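Local atomic coordinates of YfkN protein (Bacillus subtilis subsp. subtilis, PDB entry 3GVE), a protein that belongs to the calcineurin-like phosphoesterase family of metal-dependent enzymes and carries a manganese and a magnesium ion side by side. Residues T57-D61 and L99-A103. Coordinates in Å, arbitrary orientation, origin at the centre of the assembly. Residues are numbered along the deposited sequence.
Sequences TLLVD and LKYDA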
ATOM      1  N   THR A  57      -0.058  30.729  12.004  1.00 10.01           N
ATOM      2  CA  THR A  57       0.077  29.395  11.420  1.00  9.99           C
ATOM      3  C   THR A  57      -1.245  28.893  10.855  1.00 10.65           C
ATOM      4  O   THR A  57      -2.285  28.905  11.517  1.00 12.87           O
ATOM      5  CB  THR A  57       0.650  28.391  12.452  1.00 12.06           C
ATOM      6  OG1 THR A  57       1.978  28.788  12.799  1.00 13.71           O
ATOM      7  CG2 THR A  57       0.708  26.990  11.873  1.00 13.90           C
ATOM      8  N   LEU A  58      -1.186  28.457   9.607  1.00  9.49           N
ATOM      9  CA  LEU A  58      -2.304  27.825   8.938  1.00  8.71           C
ATOM     10  C   LEU A  58      -2.023  26.336   8.820  1.00  8.47           C
ATOM     11  O   LEU A  58      -0.875  25.943   8.773  1.00 10.19           O
ATOM     12  CB  LEU A  58      -2.473  28.426   7.542  1.00  9.76           C
ATOM     13  CG  LEU A  58      -2.653  29.945   7.528  1.00 11.36           C
ATOM     14  CD1 LEU A  58      -2.588  30.415   6.084  1.00 12.41           C
ATOM     15  CD2 LEU A  58      -3.991  30.337   8.195  1.00 12.59           C
ATOM     16  N   LEU A  59      -3.089  25.542   8.750  1.00  8.08           N
ATOM     17  CA  LEU A  59      -2.996  24.093   8.646  1.00  8.04           C
ATOM     18  C   LEU A  59      -3.916  23.599   7.522  1.00  7.51           C
ATOM     19  O   LEU A  59      -5.096  23.856   7.509  1.00  8.40           O
ATOM     20  CB  LEU A  59      -3.364  23.456   9.988  1.00  8.70           C
ATOM     21  CG  LEU A  59      -3.504  21.924  10.005  1.00  9.34           C
ATOM     22  CD1 LEU A  59      -2.168  21.234   9.700  1.00  9.44           C
ATOM     23  CD2 LEU A  59      -4.035  21.485  11.376  1.00  9.48           C
ATOM     24  N   VAL A  60      -3.328  22.888   6.573  1.00  6.99           N
ATOM     25  CA  VAL A  60      -4.062  22.429   5.385  1.00  7.21           C
ATOM     26  C   VAL A  60      -3.805  20.962   5.098  1.00  6.60           C
ATOM     27  O   VAL A  60      -2.758  20.430   5.407  1.00  7.70           O
ATOM     28  CB  VAL A  60      -3.694  23.274   4.131  1.00  7.66           C
ATOM     29  CG1 VAL A  60      -3.988  24.761   4.400  1.00  8.96           C
ATOM     30  CG2 VAL A  60      -2.235  23.090   3.738  1.00  9.42           C
ATOM     31  N   ASP A  61      -4.796  20.324   4.503  1.00  7.49           N
ATOM     32  CA  ASP A  61      -4.637  18.953   4.019  1.00  7.61           C
ATOM     33  C   ASP A  61      -4.714  18.915   2.505  1.00  6.96           C
ATOM     34  O   ASP A  61      -5.491  19.643   1.910  1.00  8.09           O
ATOM     35  CB  ASP A  61      -5.708  18.030   4.582  1.00  8.64           C
ATOM     36  CG  ASP A  61      -5.474  16.592   4.181  1.00  7.80           C
ATOM     37  OD1 ASP A  61      -4.523  15.967   4.681  1.00  8.98           O
ATOM     38  OD2 ASP A  61      -6.205  16.113   3.323  1.00  8.34           O
ATOM     39  N   LEU A  99      -8.608  19.196  15.055  1.00  9.80           N
ATOM     40  CA  LEU A  99      -7.259  19.747  14.859  1.00 10.25           C
ATOM     41  C   LEU A  99      -7.289  21.152  14.245  1.00 10.38           C
ATOM     42  O   LEU A  99      -6.257  21.766  14.025  1.00 10.80           O
ATOM     43  CB  LEU A  99      -6.431  18.822  13.964  1.00 10.30           C
ATOM     44  CG  LEU A  99      -6.030  17.467  14.548  1.00 10.89           C
ATOM     45  CD1 LEU A  99      -5.303  16.613  13.526  1.00 11.59           C
ATOM     46  CD2 LEU A  99      -5.151  17.681  15.783  1.00 11.67           C
ATOM     47  N   LYS A 100      -8.492  21.630  13.964  1.00 10.63           N
ATOM     48  CA  LYS A 100      -8.699  22.987  13.455  1.00 10.80           C
ATOM     49  C   LYS A 100      -7.947  23.225  12.129  1.00 10.23           C
ATOM     50  O   LYS A 100      -7.241  24.204  11.958  1.00  9.66           O
ATOM     51  CB  LYS A 100      -8.358  24.038  14.533  1.00 12.48           C
ATOM     52  CG  LYS A 100      -9.279  23.921  15.741  1.00 16.22           C
ATOM     53  CD  LYS A 100      -8.932  24.944  16.811  1.00 21.22           C
ATOM     54  CE  LYS A 100      -9.820  24.761  18.030  1.00 24.63           C
ATOM     55  NZ  LYS A 100      -9.946  26.039  18.807  1.00 27.69           N
ATOM     56  N   TYR A 101      -8.129  22.314  11.180  1.00  9.37           N
ATOM     57  CA  TYR A 101      -7.640  22.555   9.822  1.00  8.92           C
ATOM     58  C   TYR A 101      -8.303  23.805   9.249  1.00  9.02           C
ATOM     59  O   TYR A 101      -9.457  24.081   9.533  1.00 10.10           O
ATOM     60  CB  TYR A 101      -7.932  21.362   8.925  1.00  9.42           C
ATOM     61  CG  TYR A 101      -6.828  20.330   8.935  1.00  8.61           C
ATOM     62  CD1 TYR A 101      -6.680  19.456  10.009  1.00  8.82           C
ATOM     63  CD2 TYR A 101      -5.929  20.235   7.880  1.00  8.19           C
ATOM     64  CE1 TYR A 101      -5.669  18.512  10.025  1.00  8.26           C
ATOM     65  CE2 TYR A 101      -4.909  19.279   7.883  1.00  8.92           C
ATOM     66  CZ  TYR A 101      -4.779  18.440   8.971  1.00  8.82           C
ATOM     67  OH  TYR A 101      -3.792  17.493   9.017  1.00  9.41           O
ATOM     68  N   ASP A 102      -7.552  24.534   8.437  1.00  8.99           N
ATOM     69  CA  ASP A 102      -8.057  25.743   7.781  1.00  8.75           C
ATOM     70  C   ASP A 102      -8.602  25.490   6.364  1.00  9.05           C
ATOM     71  O   ASP A 102      -9.414  26.249   5.883  1.00 10.12           O
ATOM     72  CB  ASP A 102      -6.963  26.814   7.745  1.00 10.39           C
ATOM     73  CG  ASP A 102      -6.534  27.251   9.136  1.00 10.93           C
ATOM     74  OD1 ASP A 102      -7.338  27.896   9.812  1.00 12.43           O
ATOM     75  OD2 ASP A 102      -5.419  26.921   9.530  1.00 10.73           O
ATOM     76  N   ALA A 103      -8.127  24.427   5.706  1.00  8.31           N
ATOM     77  CA  ALA A 103      -8.566  24.098   4.359  1.00  8.22           C
ATOM     78  C   ALA A 103      -8.184  22.675   4.001  1.00  7.96           C
ATOM     79  O   ALA A 103      -7.224  22.164   4.574  1.00  8.44           O
ATOM     80  CB  ALA A 103      -7.937  25.039   3.331  1.00  9.04           C
TER
HETATM   81  O   HOH W   1      -4.393  27.123  12.016  1.00 17.15           O
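In this calcineurin-like phosphoesterase fold, strand 57-61 lies at one margin of a mixed sheet, parallel to strand 9-17. Its other edge is met by 99-103, the loop that leaves helix 91-98 through a Schellman motif at Lys-100 and runs into the short strand 104-105. The chain leaves the strand, passes through helices 70-85 and 91-98, and returns against its edge. A single beta bridge forms, Val-60 with Ala-103, consistent with end-to-end directions 76° apart.

Leu-59 buries the most surface. Its side chain packs over one face of the Tyr-101 ring, a CH-pi contact with CG 3.6 Å from the ring centroid and 10° off the normal, and Ile-47 and Arg-51 of helix 40-53 touch Leu-59 as well. The ring's edge faces the backbone of Val-60 and Asp-61, and Tyr-101 OH, like Asp-61 OD1, hydrogen-bonds to Thr-17 on strand 9-17.

Asp-102 occupies the strand edge just before the bridge. Its N donates to Leu-59 O at 2.7 Å, and its OD2 accepts from Leu-59 N at 2.8 Å, so side chain stands in for a backbone partner. A water links that OD2 to Thr-57 O. The strand leads into Asp-64, a ligand of both metals; the Asp-61 side chain is about 10 Å from the manganese, and Asp-61 N hydrogen-bonds to Ala-103 O at 3.0 Å.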